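RNA-dependent RNA Polymerase (Bombyx mori cytoplasmic polyhedrosis virus, PDB 6TZ0) catalyses RNA-templated RNA synthesis, making the viral plus strands by fully conservative transcription and, after core assembly, probably the complementary minus strands. Local coordinates at residues P369-S374 against H378-Q383; P463-K468 against R496-F501; N586-E591 against R595-K600. One frame throughout, in Å; residues are numbered along the deposited sequence.

Contact 1 (P369-S374 against H378-Q383); sequences PAVLMS and HESLKQ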
loop_
_atom_site.group_PDB
_atom_site.type_symbol
_atom_site.label_atom_id
_atom_site.label_comp_id
_atom_site.label_asym_id
_atom_site.label_seq_id
_atom_site.Cartn_x
_atom_site.Cartn_y
_atom_site.Cartn_z
ATOM N N PRO A 369 -0.122 -26.387 -11.232
ATOM C CA PRO A 369 -0.345 -27.593 -10.437
ATOM C C PRO A 369 -1.465 -28.435 -11.019
ATOM O O PRO A 369 -2.387 -27.931 -11.659
ATOM C CB PRO A 369 -0.742 -27.035 -9.067
ATOM C CG PRO A 369 -1.363 -25.752 -9.372
ATOM C CD PRO A 369 -0.620 -25.189 -10.538
ATOM N N ALA A 370 -1.370 -29.739 -10.798
ATOM C CA ALA A 370 -2.440 -30.630 -11.215
ATOM C C ALA A 370 -3.670 -30.410 -10.346
ATOM O O ALA A 370 -3.596 -30.450 -9.119
ATOM C CB ALA A 370 -1.983 -32.080 -11.130
ATOM N N VAL A 371 -4.800 -30.156 -10.990
ATOM C CA VAL A 371 -6.048 -29.857 -10.300
ATOM C C VAL A 371 -6.667 -31.165 -9.841
ATOM O O VAL A 371 -6.979 -32.024 -10.663
ATOM C CB VAL A 371 -7.009 -29.081 -11.211
ATOM C CG1 VAL A 371 -8.368 -28.948 -10.572
ATOM C CG2 VAL A 371 -6.449 -27.723 -11.495
ATOM N N LEU A 372 -6.853 -31.317 -8.531
ATOM C CA LEU A 372 -7.362 -32.562 -7.969
ATOM C C LEU A 372 -8.865 -32.533 -7.739
ATOM O O LEU A 372 -9.543 -33.534 -7.980
ATOM C CB LEU A 372 -6.657 -32.865 -6.648
ATOM C CG LEU A 372 -5.158 -33.137 -6.702
ATOM C CD1 LEU A 372 -4.616 -33.259 -5.300
ATOM C CD2 LEU A 372 -4.864 -34.382 -7.495
ATOM N N MET A 373 -9.395 -31.416 -7.253
ATOM C CA MET A 373 -10.822 -31.250 -7.022
ATOM C C MET A 373 -11.263 -29.964 -7.703
ATOM O O MET A 373 -10.513 -28.989 -7.734
ATOM C CB MET A 373 -11.141 -31.208 -5.526
ATOM C CG MET A 373 -12.605 -31.231 -5.203
ATOM S SD MET A 373 -13.023 -31.065 -3.467
ATOM C CE MET A 373 -12.514 -32.662 -2.860
ATOM N N SER A 374 -12.474 -29.959 -8.250
ATOM C CA SER A 374 -12.859 -28.888 -9.149
ATOM C C SER A 374 -14.343 -28.580 -9.042
ATOM O O SER A 374 -15.172 -29.472 -8.879
ATOM C CB SER A 374 -12.513 -29.260 -10.588
ATOM O OG SER A 374 -12.909 -28.249 -11.469
ATOM N N HIS A 378 -15.620 -25.846 -13.516
ATOM C CA HIS A 378 -14.264 -26.364 -13.720
ATOM C C HIS A 378 -13.198 -25.463 -13.107
ATOM O O HIS A 378 -12.053 -25.449 -13.549
ATOM C CB HIS A 378 -13.973 -26.646 -15.191
ATOM C CG HIS A 378 -14.866 -27.688 -15.782
ATOM N ND1 HIS A 378 -16.048 -27.378 -16.415
ATOM C CD2 HIS A 378 -14.769 -29.037 -15.806
ATOM C CE1 HIS A 378 -16.630 -28.490 -16.825
ATOM N NE2 HIS A 378 -15.874 -29.511 -16.465
ATOM N N GLU A 379 -13.556 -24.747 -12.053
ATOM C CA GLU A 379 -12.629 -23.914 -11.309
ATOM C C GLU A 379 -12.036 -24.706 -10.149
ATOM O O GLU A 379 -12.702 -25.548 -9.546
ATOM C CB GLU A 379 -13.354 -22.673 -10.798
ATOM C CG GLU A 379 -13.899 -21.810 -11.917
ATOM C CD GLU A 379 -14.794 -20.700 -11.417
ATOM O OE1 GLU A 379 -15.102 -20.671 -10.209
ATOM O OE2 GLU A 379 -15.202 -19.854 -12.238
ATOM N N SER A 380 -10.774 -24.431 -9.839
ATOM C CA SER A 380 -10.012 -25.288 -8.942
ATOM C C SER A 380 -10.370 -25.045 -7.484
ATOM O O SER A 380 -10.443 -23.900 -7.030
ATOM C CB SER A 380 -8.518 -25.066 -9.152
ATOM O OG SER A 380 -7.756 -25.856 -8.263
ATOM N N LEU A 381 -10.581 -26.136 -6.754
ATOM C CA LEU A 381 -10.757 -26.135 -5.311
ATOM C C LEU A 381 -9.610 -26.797 -4.566
ATOM O O LEU A 381 -9.404 -26.499 -3.391
ATOM C CB LEU A 381 -12.066 -26.840 -4.941
ATOM C CG LEU A 381 -13.373 -26.105 -5.208
ATOM C CD1 LEU A 381 -14.526 -27.024 -5.077
ATOM C CD2 LEU A 381 -13.534 -25.028 -4.191
ATOM N N LYS A 382 -8.851 -27.662 -5.228
ATOM C CA LYS A 382 -7.757 -28.387 -4.608
ATOM C C LYS A 382 -6.764 -28.764 -5.692
ATOM O O LYS A 382 -7.157 -29.236 -6.757
ATOM C CB LYS A 382 -8.265 -29.634 -3.894
ATOM C CG LYS A 382 -7.254 -30.338 -3.042
ATOM C CD LYS A 382 -7.880 -31.561 -2.428
ATOM C CE LYS A 382 -8.943 -31.174 -1.420
ATOM N NZ LYS A 382 -8.351 -30.506 -0.232
ATOM N N GLN A 383 -5.480 -28.575 -5.410
ATOM C CA GLN A 383 -4.468 -28.744 -6.440
ATOM C C GLN A 383 -3.117 -29.035 -5.802
ATOM O O GLN A 383 -2.890 -28.749 -4.626
ATOM C CB GLN A 383 -4.423 -27.513 -7.342
ATOM C CG GLN A 383 -4.292 -26.235 -6.572
ATOM C CD GLN A 383 -4.417 -25.026 -7.449
ATOM O OE1 GLN A 383 -4.594 -25.144 -8.655
ATOM N NE2 GLN A 383 -4.327 -23.849 -6.852
#
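The carbonyl oxygen of K382 is gripped by two backbone donors. L372 N reaches K382 O at 2.8 Å, and M373 N reaches the same K382 O along a straighter but longer path, with an angle of 169° at the hydrogen. Both come from the same face of the carbonyl. Two residues facing one make this a classic beta bulge. A second bulge follows at once: L381 N bonds to M373 O at 3.0 Å, and K382 N shares that M373 O, both donors lying above the carbonyl plane. The chain turns a corner at M373 and at L381, where the two bulges fall.

The side chains of M373 and K382 slant across each other on one face, with M373 CB 3.7 Å from K382 CB. Both chains then bend at chi3, and the methyl CE of M373 stays near CE of K382. V371, S380 and Q383 share the other face. V371 spreads both methyls over the hydroxymethyl group of S380. Q383 CG stands between its backbone N and carbonyl carbon (chi1 52°), and the chain runs out extended until OE1 lies 3.4 Å from P369 CG. Q383 NE2 has a weak hydrogen bond to D561.

Helix 557-573 packs against P369, K382 and Q383. M373 and L381 touch helix 604-614, where W606 NE1 donates to L381 O. Strand 585-591 flanks strand 370-375 in the same sheet.

Contact 2 (P463-K468 against R496-F501); sequences PERIFK and RLFLSF
I466 meets two residues of the facing segment with two different branches. Its CG2 methyl lies against the forked end of L499, 3.7 Å from L499 CD2 and only slightly farther from CD1. Its other branch ends in CD1, which approaches the F498 ring obliquely at 4.2 Å from F498 CD2. The CG2 methyl is anti to the backbone N of I466 and CG1 is anti to the carbonyl carbon (chi1 -54°), which sends the two branches to separate neighbours.

The contact joins helix 464-469 to the weakly bonded helical turns of 494-499, within the central polymerase domain. It is buried side-chain packing. L611 and E612 of helix 604-614 also touch I466 and L499, respectively.

The CB of F498 points toward helix 464-469. F579 stacks with the F498 ring, and W417 meets it edge-to-face. R465 places NH1 over one face, 4.2 Å from F498 CE2 and displaced toward the rim. The guanidinium plane is turned 63° from the ring, and any cation-pi attraction is weak at this range. The polar partners of R465 lie elsewhere: NH2 forms a salt bridge with D495, while NE and NH1 bond to the carbonyls of E459 and Y460.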
loop_
_atom_site.group_PDB
_atom_site.type_symbol
_atom_site.label_atom_id
_atom_site.label_comp_id
_atom_site.label_asym_id
_atom_site.label_seq_id
_atom_site.Cartn_x
_atom_site.Cartn_y
_atom_site.Cartn_z
ATOM N N PRO A 463 -24.658 -11.859 -2.646
ATOM C CA PRO A 463 -23.575 -12.397 -3.485
ATOM C C PRO A 463 -23.340 -11.632 -4.780
ATOM O O PRO A 463 -22.256 -11.764 -5.359
ATOM C CB PRO A 463 -24.037 -13.831 -3.770
ATOM C CG PRO A 463 -25.016 -14.135 -2.705
ATOM C CD PRO A 463 -25.715 -12.856 -2.420
ATOM N N GLU A 464 -24.298 -10.837 -5.252
ATOM C CA GLU A 464 -24.119 -10.112 -6.504
ATOM C C GLU A 464 -23.188 -8.917 -6.377
ATOM O O GLU A 464 -22.782 -8.362 -7.403
ATOM C CB GLU A 464 -25.474 -9.659 -7.040
ATOM C CG GLU A 464 -26.337 -10.807 -7.526
ATOM C CD GLU A 464 -25.779 -11.465 -8.778
ATOM O OE1 GLU A 464 -25.194 -10.749 -9.618
ATOM O OE2 GLU A 464 -25.914 -12.698 -8.918
ATOM N N ARG A 465 -22.846 -8.526 -5.150
ATOM C CA ARG A 465 -21.892 -7.452 -4.905
ATOM C C ARG A 465 -20.515 -7.764 -5.486
ATOM O O ARG A 465 -19.859 -6.886 -6.063
ATOM C CB ARG A 465 -21.825 -7.209 -3.399
ATOM C CG ARG A 465 -20.805 -6.217 -2.963
ATOM C CD ARG A 465 -21.003 -5.825 -1.519
ATOM N NE ARG A 465 -20.885 -6.919 -0.561
ATOM C CZ ARG A 465 -19.750 -7.301 0.015
ATOM N NH1 ARG A 465 -19.757 -8.293 0.890
ATOM N NH2 ARG A 465 -18.612 -6.691 -0.278
ATOM N N ILE A 466 -20.093 -9.026 -5.400
ATOM C CA ILE A 466 -18.779 -9.432 -5.888
ATOM C C ILE A 466 -18.724 -9.366 -7.413
ATOM O O ILE A 466 -17.759 -8.859 -8.004
ATOM C CB ILE A 466 -18.460 -10.846 -5.376
ATOM C CG1 ILE A 466 -18.594 -10.908 -3.850
ATOM C CG2 ILE A 466 -17.093 -11.273 -5.825
ATOM C CD1 ILE A 466 -17.678 -9.981 -3.099
ATOM N N PHE A 467 -19.776 -9.852 -8.072
ATOM C CA PHE A 467 -19.801 -9.809 -9.527
ATOM C C PHE A 467 -19.989 -8.390 -10.031
ATOM O O PHE A 467 -19.512 -8.055 -11.115
ATOM C CB PHE A 467 -20.906 -10.706 -10.074
ATOM C CG PHE A 467 -20.853 -12.107 -9.563
ATOM C CD1 PHE A 467 -19.766 -12.914 -9.822
ATOM C CD2 PHE A 467 -21.933 -12.641 -8.885
ATOM C CE1 PHE A 467 -19.726 -14.209 -9.361
ATOM C CE2 PHE A 467 -21.904 -13.934 -8.429
ATOM C CZ PHE A 467 -20.802 -14.720 -8.670
ATOM N N LYS A 468 -20.673 -7.547 -9.258
ATOM C CA LYS A 468 -20.747 -6.131 -9.593
ATOM C C LYS A 468 -19.375 -5.474 -9.507
ATOM O O LYS A 468 -19.039 -4.609 -10.323
ATOM C CB LYS A 468 -21.741 -5.438 -8.664
ATOM C CG LYS A 468 -21.971 -3.980 -8.962
ATOM C CD LYS A 468 -23.038 -3.403 -8.056
ATOM C CE LYS A 468 -22.516 -3.244 -6.642
ATOM N NZ LYS A 468 -23.498 -2.551 -5.761
ATOM N N ARG A 496 -13.342 -5.584 -4.315
ATOM C CA ARG A 496 -12.082 -6.191 -4.727
ATOM C C ARG A 496 -11.094 -6.257 -3.576
ATOM O O ARG A 496 -10.266 -7.170 -3.528
ATOM C CB ARG A 496 -11.452 -5.425 -5.884
ATOM C CG ARG A 496 -12.110 -5.611 -7.215
ATOM C CD ARG A 496 -11.300 -4.857 -8.243
ATOM N NE ARG A 496 -11.871 -4.887 -9.583
ATOM C CZ ARG A 496 -11.592 -5.819 -10.484
ATOM N NH1 ARG A 496 -10.759 -6.806 -10.186
ATOM N NH2 ARG A 496 -12.147 -5.763 -11.686
ATOM N N LEU A 497 -11.162 -5.302 -2.648
ATOM C CA LEU A 497 -10.357 -5.398 -1.439
ATOM C C LEU A 497 -10.865 -6.517 -0.545
ATOM O O LEU A 497 -10.090 -7.144 0.182
ATOM C CB LEU A 497 -10.372 -4.060 -0.705
ATOM C CG LEU A 497 -9.391 -3.880 0.447
ATOM C CD1 LEU A 497 -7.978 -3.921 -0.076
ATOM C CD2 LEU A 497 -9.648 -2.596 1.195
ATOM N N PHE A 498 -12.167 -6.785 -0.595
ATOM C CA PHE A 498 -12.757 -7.841 0.211
ATOM C C PHE A 498 -12.411 -9.219 -0.327
ATOM O O PHE A 498 -12.321 -10.174 0.450
ATOM C CB PHE A 498 -14.270 -7.649 0.263
ATOM C CG PHE A 498 -14.981 -8.637 1.131
ATOM C CD1 PHE A 498 -14.966 -8.501 2.504
ATOM C CD2 PHE A 498 -15.668 -9.701 0.570
ATOM C CE1 PHE A 498 -15.623 -9.399 3.306
ATOM C CE2 PHE A 498 -16.324 -10.605 1.369
ATOM C CZ PHE A 498 -16.301 -10.453 2.737
ATOM N N LEU A 499 -12.231 -9.351 -1.642
ATOM C CA LEU A 499 -11.856 -10.647 -2.202
ATOM C C LEU A 499 -10.443 -11.050 -1.809
ATOM O O LEU A 499 -10.145 -12.242 -1.686
ATOM C CB LEU A 499 -11.990 -10.641 -3.720
ATOM C CG LEU A 499 -13.411 -10.714 -4.253
ATOM C CD1 LEU A 499 -13.388 -10.634 -5.765
ATOM C CD2 LEU A 499 -14.049 -12.006 -3.780
ATOM N N SER A 500 -9.561 -10.083 -1.607
ATOM C CA SER A 500 -8.199 -10.385 -1.207
ATOM C C SER A 500 -8.009 -10.413 0.301
ATOM O O SER A 500 -6.865 -10.399 0.760
ATOM C CB SER A 500 -7.246 -9.365 -1.823
ATOM O OG SER A 500 -7.502 -8.069 -1.320
ATOM N N PHE A 501 -9.086 -10.459 1.080
ATOM C CA PHE A 501 -8.930 -10.327 2.521
ATOM C C PHE A 501 -8.671 -11.671 3.187
ATOM O O PHE A 501 -7.844 -11.764 4.100
ATOM C CB PHE A 501 -10.152 -9.647 3.124
ATOM C CG PHE A 501 -10.017 -9.371 4.582
ATOM C CD1 PHE A 501 -9.134 -8.406 5.028
ATOM C CD2 PHE A 501 -10.780 -10.060 5.506
ATOM C CE1 PHE A 501 -9.002 -8.144 6.368
ATOM C CE2 PHE A 501 -10.649 -9.802 6.844
ATOM C CZ PHE A 501 -9.761 -8.842 7.277
#

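Contact 3 (N586-E591 against R595-K600); sequences NMEVFE and RQSQVK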
loop_
_atom_site.group_PDB
_atom_site.type_symbol
_atom_site.label_atom_id
_atom_site.label_comp_id
_atom_site.label_asym_id
_atom_site.label_seq_id
_atom_site.Cartn_x
_atom_site.Cartn_y
_atom_site.Cartn_z
ATOM N N ASN A 586 -23.315 -27.993 1.158
ATOM C CA ASN A 586 -22.931 -29.051 0.236
ATOM C C ASN A 586 -22.961 -28.530 -1.190
ATOM O O ASN A 586 -23.846 -27.767 -1.579
ATOM C CB ASN A 586 -23.858 -30.256 0.353
ATOM C CG ASN A 586 -23.685 -31.000 1.647
ATOM O OD1 ASN A 586 -22.576 -31.162 2.140
ATOM N ND2 ASN A 586 -24.789 -31.464 2.208
ATOM N N MET A 587 -21.999 -28.981 -1.981
ATOM C CA MET A 587 -21.698 -28.352 -3.256
ATOM C C MET A 587 -21.323 -29.436 -4.250
ATOM O O MET A 587 -20.550 -30.334 -3.915
ATOM C CB MET A 587 -20.563 -27.347 -3.054
ATOM C CG MET A 587 -20.122 -26.540 -4.242
ATOM S SD MET A 587 -18.882 -25.370 -3.657
ATOM C CE MET A 587 -18.274 -24.690 -5.188
ATOM N N GLU A 588 -21.899 -29.378 -5.447
ATOM C CA GLU A 588 -21.560 -30.338 -6.489
ATOM C C GLU A 588 -20.154 -30.060 -6.995
ATOM O O GLU A 588 -19.764 -28.906 -7.183
ATOM C CB GLU A 588 -22.569 -30.259 -7.631
ATOM C CG GLU A 588 -22.387 -31.308 -8.698
ATOM C CD GLU A 588 -23.399 -31.180 -9.809
ATOM O OE1 GLU A 588 -24.251 -30.272 -9.733
ATOM O OE2 GLU A 588 -23.338 -31.980 -10.767
ATOM N N VAL A 589 -19.376 -31.118 -7.209
ATOM C CA VAL A 589 -17.936 -30.962 -7.326
ATOM C C VAL A 589 -17.390 -32.053 -8.240
ATOM O O VAL A 589 -18.000 -33.110 -8.401
ATOM C CB VAL A 589 -17.312 -30.986 -5.908
ATOM C CG1 VAL A 589 -17.178 -32.388 -5.354
ATOM C CG2 VAL A 589 -16.036 -30.270 -5.859
ATOM N N PHE A 590 -16.256 -31.777 -8.875
ATOM C CA PHE A 590 -15.573 -32.755 -9.708
ATOM C C PHE A 590 -14.270 -33.194 -9.058
ATOM O O PHE A 590 -13.661 -32.453 -8.285
ATOM C CB PHE A 590 -15.266 -32.217 -11.103
ATOM C CG PHE A 590 -16.474 -32.019 -11.953
ATOM C CD1 PHE A 590 -17.203 -33.104 -12.394
ATOM C CD2 PHE A 590 -16.852 -30.756 -12.360
ATOM C CE1 PHE A 590 -18.308 -32.935 -13.187
ATOM C CE2 PHE A 590 -17.954 -30.578 -13.164
ATOM C CZ PHE A 590 -18.686 -31.668 -13.571
ATOM N N GLU A 591 -13.850 -34.413 -9.380
ATOM C CA GLU A 591 -12.608 -34.969 -8.868
ATOM C C GLU A 591 -11.895 -35.731 -9.970
ATOM O O GLU A 591 -12.530 -36.303 -10.857
ATOM C CB GLU A 591 -12.844 -35.899 -7.675
ATOM C CG GLU A 591 -13.287 -35.190 -6.415
ATOM C CD GLU A 591 -13.495 -36.131 -5.265
ATOM O OE1 GLU A 591 -13.378 -37.356 -5.469
ATOM O OE2 GLU A 591 -13.786 -35.647 -4.155
ATOM N N ARG A 595 -15.526 -40.013 -12.883
ATOM C CA ARG A 595 -16.183 -39.542 -14.091
ATOM C C ARG A 595 -17.426 -38.706 -13.798
ATOM O O ARG A 595 -17.676 -37.713 -14.490
ATOM C CB ARG A 595 -16.526 -40.737 -14.985
ATOM C CG ARG A 595 -17.242 -40.364 -16.252
ATOM C CD ARG A 595 -17.439 -41.517 -17.213
ATOM N NE ARG A 595 -18.391 -41.142 -18.256
ATOM C CZ ARG A 595 -18.088 -40.425 -19.334
ATOM N NH1 ARG A 595 -16.850 -39.992 -19.533
ATOM N NH2 ARG A 595 -19.029 -40.133 -20.218
ATOM N N GLN A 596 -18.189 -39.055 -12.767
ATOM C CA GLN A 596 -19.373 -38.301 -12.387
ATOM C C GLN A 596 -19.010 -37.206 -11.386
ATOM O O GLN A 596 -17.858 -37.057 -10.978
ATOM C CB GLN A 596 -20.434 -39.236 -11.815
ATOM C CG GLN A 596 -20.940 -40.261 -12.807
ATOM C CD GLN A 596 -21.663 -39.623 -13.971
ATOM O OE1 GLN A 596 -22.400 -38.652 -13.799
ATOM N NE2 GLN A 596 -21.450 -40.157 -15.168
ATOM N N SER A 597 -20.007 -36.424 -10.988
ATOM C CA SER A 597 -19.804 -35.323 -10.059
ATOM C C SER A 597 -20.149 -35.765 -8.645
ATOM O O SER A 597 -21.140 -36.464 -8.426
ATOM C CB SER A 597 -20.648 -34.110 -10.447
ATOM O OG SER A 597 -22.024 -34.372 -10.269
ATOM N N GLN A 598 -19.326 -35.354 -7.691
ATOM C CA GLN A 598 -19.470 -35.739 -6.301
ATOM C C GLN A 598 -20.100 -34.584 -5.530
ATOM O O GLN A 598 -20.295 -33.490 -6.056
ATOM C CB GLN A 598 -18.107 -36.111 -5.718
ATOM C CG GLN A 598 -17.335 -37.164 -6.504
ATOM C CD GLN A 598 -18.016 -38.508 -6.535
ATOM O OE1 GLN A 598 -18.523 -38.934 -7.568
ATOM N NE2 GLN A 598 -18.023 -39.192 -5.403
ATOM N N VAL A 599 -20.423 -34.822 -4.264
ATOM C CA VAL A 599 -20.967 -33.787 -3.394
ATOM C C VAL A 599 -20.078 -33.695 -2.166
ATOM O O VAL A 599 -19.914 -34.681 -1.443
ATOM C CB VAL A 599 -22.426 -34.060 -2.995
ATOM C CG1 VAL A 599 -22.875 -33.073 -1.956
ATOM C CG2 VAL A 599 -23.333 -33.970 -4.205
ATOM N N LYS A 600 -19.491 -32.527 -1.941
ATOM C CA LYS A 600 -18.653 -32.289 -0.780
ATOM C C LYS A 600 -19.179 -31.101 0.003
ATOM O O LYS A 600 -19.864 -30.231 -0.536
ATOM C CB LYS A 600 -17.191 -32.045 -1.163
ATOM C CG LYS A 600 -16.517 -33.242 -1.791
ATOM C CD LYS A 600 -16.381 -34.374 -0.799
ATOM C CE LYS A 600 -15.578 -35.517 -1.377
ATOM N NZ LYS A 600 -16.320 -36.235 -2.443
#
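K600 and E591 join in a salt bridge across the hairpin, and the path of the lysine explains how. K600 CB leads to CG, which rests 3.7 Å from the CG1 methyl of V589. Bends at chi2 and chi4 (-66° and -70°) then fold the chain toward the other strand. CE comes 3.3 Å from E591 OE2. The tip, NZ, bonds to that same E591 OE2 at 3.1 Å, arriving from above the carboxylate plane. The other oxygen, E591 OE1, is held by a salt bridge to K594 in the turn. The carboxylate thus has a positive partner at each oxygen. K600 and Q598 both cross E591 at about a right angle, Q598 with its CG 4.1 Å from E591 OE1.

Beneath these side chains runs a regular antiparallel pairing. M587 and K600 exchange two backbone bonds, and V589 and Q598 exchange two more, with Q598 N to V589 O at 2.7 Å. E588 and V599 form the non-hydrogen-bonded pair between them. On their face E588 stretches out fully extended, and S597 OG donates to E588 OE2 at 2.8 Å. That bond uses the anti side of the carboxylate. The CB of F590 points away, yet its ring comes back, CE1 3.8 Å from S597 CB and Q596 O at its edge.

Strand 585-591 pairs with strand 370-375 as well as with 598-602. M373 packs on V589 and E591, and H378 meets the F590 ring nearly parallel. The chain of Viral structural protein 4 packs on E588 and F590 and takes a hydrogen bond from R595.

Contacts 1 and 3 are two hairpins of one four-stranded antiparallel sheet. Their centres lie 12 Å apart. Strands 370-375 and 585-591 sit side by side in the middle, with 380-384 and 598-602 as the outermost strands within this chain. S374 and F590 link the two middle strands by a backbone hydrogen bond. Contact 2 is separate. Its centre is 22 Å from that of contact 1 and 25 Å from that of contact 3. Between nearest atoms the gaps are about 8 Å and about 11 Å. Helix 604-614 touches both contact 1 and contact 2. All three lie in the central polymerase domain, away from the magnesium and nucleotide sites.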